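Local coordinates for protein type I modular polyketide synthase (Streptomyces albus subsp. albus, PDB 6IYR) that probably selects malonyl-coenzyme A and transfers its acyl group as the acyltransferase domain of module 8 in salinomycin biosynthesis, at residues V122-P133 and R389-S398. Residues are numbered along the deposited sequence; the frame is centred on the assembly and turned at random.
Sequences VKGADRTVFVFP and RGHGAFVEAS
Val129 and Val131 pair with Phe394 and Glu396 where two neighbouring strands run parallel in the middle of the four-stranded sheet of the acyltransferase fold. The backbone zips from Ala393 O, which takes Val129 N at 2.8 Å, to Val131 O, which takes Ala397 N. On the Val129 face the Phe394 ring is a bump that Val129 fits alongside, with CB 3.6 Å from Phe394 CD2 and CG2 making an off-centre CH-pi contact over the ring, while Val131 CG2 reaches its edge. With CG1 of Val129 anti to the backbone N (chi1 177°), CG2 is turned into the gap between two aromatics, where it also presses obliquely on the His391 ring; Leu386 and Phe379 of helix 379-388 pack on this side. Ahead of the strands, Gly392 CA fits against the 122-125 turn, 3.4 Å from Lys123 O in a CA-H...O contact. At the far end Pro133 CG pushes against the carboxylate of Glu396, whose oxygens are held by the backbone N atoms of Val402 and Leu403. Arg127 lays NH2 over one face of His391, its NH1 hydrogen-bonds Arg389 O at the guanidinium edge, and His391 ND1 donates to Arg127 O at 2.7 Å, 32° off the carbonyl plane.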
loop_
_atom_site.group_PDB
_atom_site.type_symbol
_atom_site.label_atom_id
_atom_site.label_comp_id
_atom_site.label_asym_id
_atom_site.label_seq_id
_atom_site.Cartn_x
_atom_site.Cartn_y
_atom_site.Cartn_z
ATOM N N VAL A 122 0.438 -7.617 18.162
ATOM C CA VAL A 122 0.736 -8.866 17.445
ATOM C C VAL A 122 2.248 -9.072 17.416
ATOM O O VAL A 122 2.999 -8.128 17.174
ATOM C CB VAL A 122 0.206 -8.776 16.005
ATOM C CG1 VAL A 122 0.810 -9.856 15.144
ATOM C CG2 VAL A 122 -1.317 -8.852 16.023
ATOM N N LYS A 123 2.695 -10.277 17.768
ATOM C CA LYS A 123 4.113 -10.624 17.725
ATOM C C LYS A 123 4.700 -10.329 16.339
ATOM O O LYS A 123 4.121 -10.694 15.312
ATOM C CB LYS A 123 4.284 -12.106 18.085
ATOM C CG LYS A 123 5.481 -12.806 17.456
ATOM C CD LYS A 123 6.440 -13.368 18.497
ATOM C CE LYS A 123 7.590 -12.395 18.742
ATOM N NZ LYS A 123 8.336 -12.699 19.997
ATOM N N GLY A 124 5.790 -9.576 16.325
ATOM C CA GLY A 124 6.492 -9.262 15.101
ATOM C C GLY A 124 5.896 -8.096 14.339
ATOM O O GLY A 124 6.378 -7.751 13.272
ATOM N N ALA A 125 4.937 -7.401 14.941
ATOM C CA ALA A 125 4.299 -6.258 14.300
ATOM C C ALA A 125 5.241 -5.098 14.131
ATOM O O ALA A 125 5.109 -4.280 13.201
ATOM C CB ALA A 125 3.071 -5.827 15.098
ATOM N N ASP A 126 6.253 -5.039 14.980
ATOM C CA ASP A 126 7.248 -3.976 14.861
ATOM C C ASP A 126 8.261 -4.265 13.766
ATOM O O ASP A 126 9.106 -3.444 13.451
ATOM C CB ASP A 126 7.994 -3.766 16.200
ATOM C CG ASP A 126 8.554 -5.057 16.766
ATOM O OD1 ASP A 126 8.433 -6.117 16.121
ATOM O OD2 ASP A 126 9.052 -5.012 17.898
ATOM N N ARG A 127 8.266 -5.477 13.263
ATOM C CA ARG A 127 9.025 -5.707 12.057
ATOM C C ARG A 127 8.138 -5.539 10.850
ATOM O O ARG A 127 7.805 -6.488 10.145
ATOM C CB ARG A 127 9.667 -7.063 12.122
ATOM C CG ARG A 127 10.622 -7.105 13.293
ATOM C CD ARG A 127 11.701 -8.122 13.052
ATOM N NE ARG A 127 11.123 -9.431 13.249
ATOM C CZ ARG A 127 11.245 -10.444 12.413
ATOM N NH1 ARG A 127 10.688 -11.600 12.732
ATOM N NH2 ARG A 127 11.974 -10.331 11.317
ATOM N N THR A 128 7.787 -4.298 10.590
ATOM C CA THR A 128 6.649 -4.078 9.735
ATOM C C THR A 128 7.024 -4.083 8.245
ATOM O O THR A 128 8.029 -3.505 7.825
ATOM C CB THR A 128 5.752 -2.924 10.242
ATOM O OG1 THR A 128 5.211 -2.142 9.168
ATOM C CG2 THR A 128 6.453 -2.090 11.237
ATOM N N VAL A 129 6.232 -4.821 7.467
ATOM C CA VAL A 129 6.451 -4.926 6.041
ATOM C C VAL A 129 5.667 -3.866 5.285
ATOM O O VAL A 129 4.440 -3.714 5.494
ATOM C CB VAL A 129 6.011 -6.296 5.544
ATOM C CG1 VAL A 129 6.184 -6.359 4.046
ATOM C CG2 VAL A 129 6.794 -7.381 6.235
ATOM N N PHE A 130 6.351 -3.077 4.468
ATOM C CA PHE A 130 5.645 -2.163 3.553
ATOM C C PHE A 130 5.312 -2.860 2.195
ATOM O O PHE A 130 6.208 -3.385 1.513
ATOM C CB PHE A 130 6.442 -0.886 3.273
ATOM C CG PHE A 130 6.502 0.106 4.434
ATOM C CD1 PHE A 130 6.038 -0.228 5.706
ATOM C CD2 PHE A 130 7.199 1.296 4.281
ATOM C CE1 PHE A 130 6.166 0.666 6.755
ATOM C CE2 PHE A 130 7.373 2.188 5.346
ATOM C CZ PHE A 130 6.854 1.861 6.582
ATOM N N VAL A 131 4.051 -2.742 1.778
ATOM C CA VAL A 131 3.546 -3.342 0.531
ATOM C C VAL A 131 3.221 -2.283 -0.516
ATOM O O VAL A 131 2.557 -1.288 -0.221
ATOM C CB VAL A 131 2.290 -4.171 0.798
ATOM C CG1 VAL A 131 1.756 -4.755 -0.508
ATOM C CG2 VAL A 131 2.602 -5.288 1.767
ATOM N N PHE A 132 3.763 -2.435 -1.722
ATOM C CA PHE A 132 3.575 -1.442 -2.757
ATOM C C PHE A 132 2.856 -2.099 -3.944
ATOM O O PHE A 132 3.450 -2.899 -4.668
ATOM C CB PHE A 132 4.925 -0.892 -3.214
ATOM C CG PHE A 132 5.658 -0.118 -2.148
ATOM C CD1 PHE A 132 6.427 -0.783 -1.194
ATOM C CD2 PHE A 132 5.494 1.253 -2.039
ATOM C CE1 PHE A 132 7.092 -0.074 -0.211
ATOM C CE2 PHE A 132 6.232 1.985 -1.098
ATOM C CZ PHE A 132 7.025 1.319 -0.187
ATOM N N PRO A 133 1.556 -1.828 -4.098
ATOM C CA PRO A 133 0.831 -2.499 -5.176
ATOM C C PRO A 133 1.143 -1.908 -6.516
ATOM O O PRO A 133 1.856 -0.892 -6.612
ATOM C CB PRO A 133 -0.659 -2.242 -4.849
ATOM C CG PRO A 133 -0.684 -1.457 -3.613
ATOM C CD PRO A 133 0.692 -0.890 -3.362
ATOM N N ARG A 389 9.288 -15.885 8.452
ATOM C CA ARG A 389 10.284 -15.151 9.186
ATOM C C ARG A 389 9.721 -14.320 10.341
ATOM O O ARG A 389 10.464 -13.596 10.990
ATOM C CB ARG A 389 11.108 -14.306 8.218
ATOM C CG ARG A 389 11.894 -15.209 7.257
ATOM C CD ARG A 389 12.379 -14.446 6.060
ATOM N NE ARG A 389 13.289 -13.367 6.428
ATOM C CZ ARG A 389 14.608 -13.528 6.547
ATOM N NH1 ARG A 389 15.127 -14.715 6.315
ATOM N NH2 ARG A 389 15.413 -12.518 6.886
ATOM N N GLY A 390 8.448 -14.512 10.688
ATOM C CA GLY A 390 7.893 -13.872 11.888
ATOM C C GLY A 390 7.435 -12.435 11.761
ATOM O O GLY A 390 7.162 -11.796 12.757
ATOM N N HIS A 391 7.313 -11.908 10.550
ATOM C CA HIS A 391 6.783 -10.577 10.421
ATOM C C HIS A 391 5.296 -10.578 10.776
ATOM O O HIS A 391 4.585 -11.522 10.456
ATOM C CB HIS A 391 6.976 -10.067 9.012
ATOM C CG HIS A 391 8.397 -9.791 8.669
ATOM N ND1 HIS A 391 8.945 -8.535 8.755
ATOM C CD2 HIS A 391 9.380 -10.608 8.209
ATOM C CE1 HIS A 391 10.216 -8.591 8.385
ATOM N NE2 HIS A 391 10.507 -9.845 8.083
ATOM N N GLY A 392 4.852 -9.562 11.516
ATOM C CA GLY A 392 3.512 -9.599 12.108
ATOM C C GLY A 392 2.564 -8.584 11.511
ATOM O O GLY A 392 1.361 -8.625 11.764
ATOM N N ALA A 393 3.112 -7.602 10.800
ATOM C CA ALA A 393 2.290 -6.538 10.253
ATOM C C ALA A 393 2.690 -6.154 8.841
ATOM O O ALA A 393 3.868 -5.975 8.547
ATOM C CB ALA A 393 2.315 -5.303 11.137
ATOM N N PHE A 394 1.675 -6.052 7.986
ATOM C CA PHE A 394 1.828 -5.604 6.623
ATOM C C PHE A 394 1.060 -4.328 6.368
ATOM O O PHE A 394 -0.170 -4.266 6.531
ATOM C CB PHE A 394 1.306 -6.693 5.679
ATOM C CG PHE A 394 2.114 -7.941 5.731
ATOM C CD1 PHE A 394 1.931 -8.842 6.741
ATOM C CD2 PHE A 394 3.077 -8.210 4.762
ATOM C CE1 PHE A 394 2.722 -9.976 6.829
ATOM C CE2 PHE A 394 3.781 -9.398 4.786
ATOM C CZ PHE A 394 3.652 -10.248 5.843
ATOM N N VAL A 395 1.762 -3.343 5.862
ATOM C CA VAL A 395 1.175 -2.031 5.622
ATOM C C VAL A 395 1.241 -1.709 4.151
ATOM O O VAL A 395 2.316 -1.533 3.581
ATOM C CB VAL A 395 1.883 -0.937 6.436
ATOM C CG1 VAL A 395 1.454 0.450 6.040
ATOM C CG2 VAL A 395 1.595 -1.120 7.919
ATOM N N GLU A 396 0.062 -1.527 3.546
ATOM C CA GLU A 396 0.024 -1.124 2.145
ATOM C C GLU A 396 0.092 0.367 2.024
ATOM O O GLU A 396 -0.764 1.071 2.523
ATOM C CB GLU A 396 -1.221 -1.703 1.446
ATOM C CG GLU A 396 -1.163 -1.679 -0.084
ATOM C CD GLU A 396 -2.437 -2.199 -0.704
ATOM O OE1 GLU A 396 -2.766 -3.368 -0.440
ATOM O OE2 GLU A 396 -3.117 -1.428 -1.404
ATOM N N ALA A 397 1.181 0.846 1.434
ATOM C CA ALA A 397 1.416 2.250 1.235
ATOM C C ALA A 397 0.746 2.734 -0.031
ATOM O O ALA A 397 1.434 3.222 -0.924
ATOM C CB ALA A 397 2.904 2.520 1.097
ATOM N N SER A 398 -0.587 2.726 -0.051
ATOM C CA SER A 398 -1.324 3.032 -1.266
ATOM C C SER A 398 -2.453 4.021 -1.030
ATOM O O SER A 398 -2.972 4.128 0.091
ATOM C CB SER A 398 -1.902 1.748 -1.837
ATOM O OG SER A 398 -2.855 1.194 -0.956
#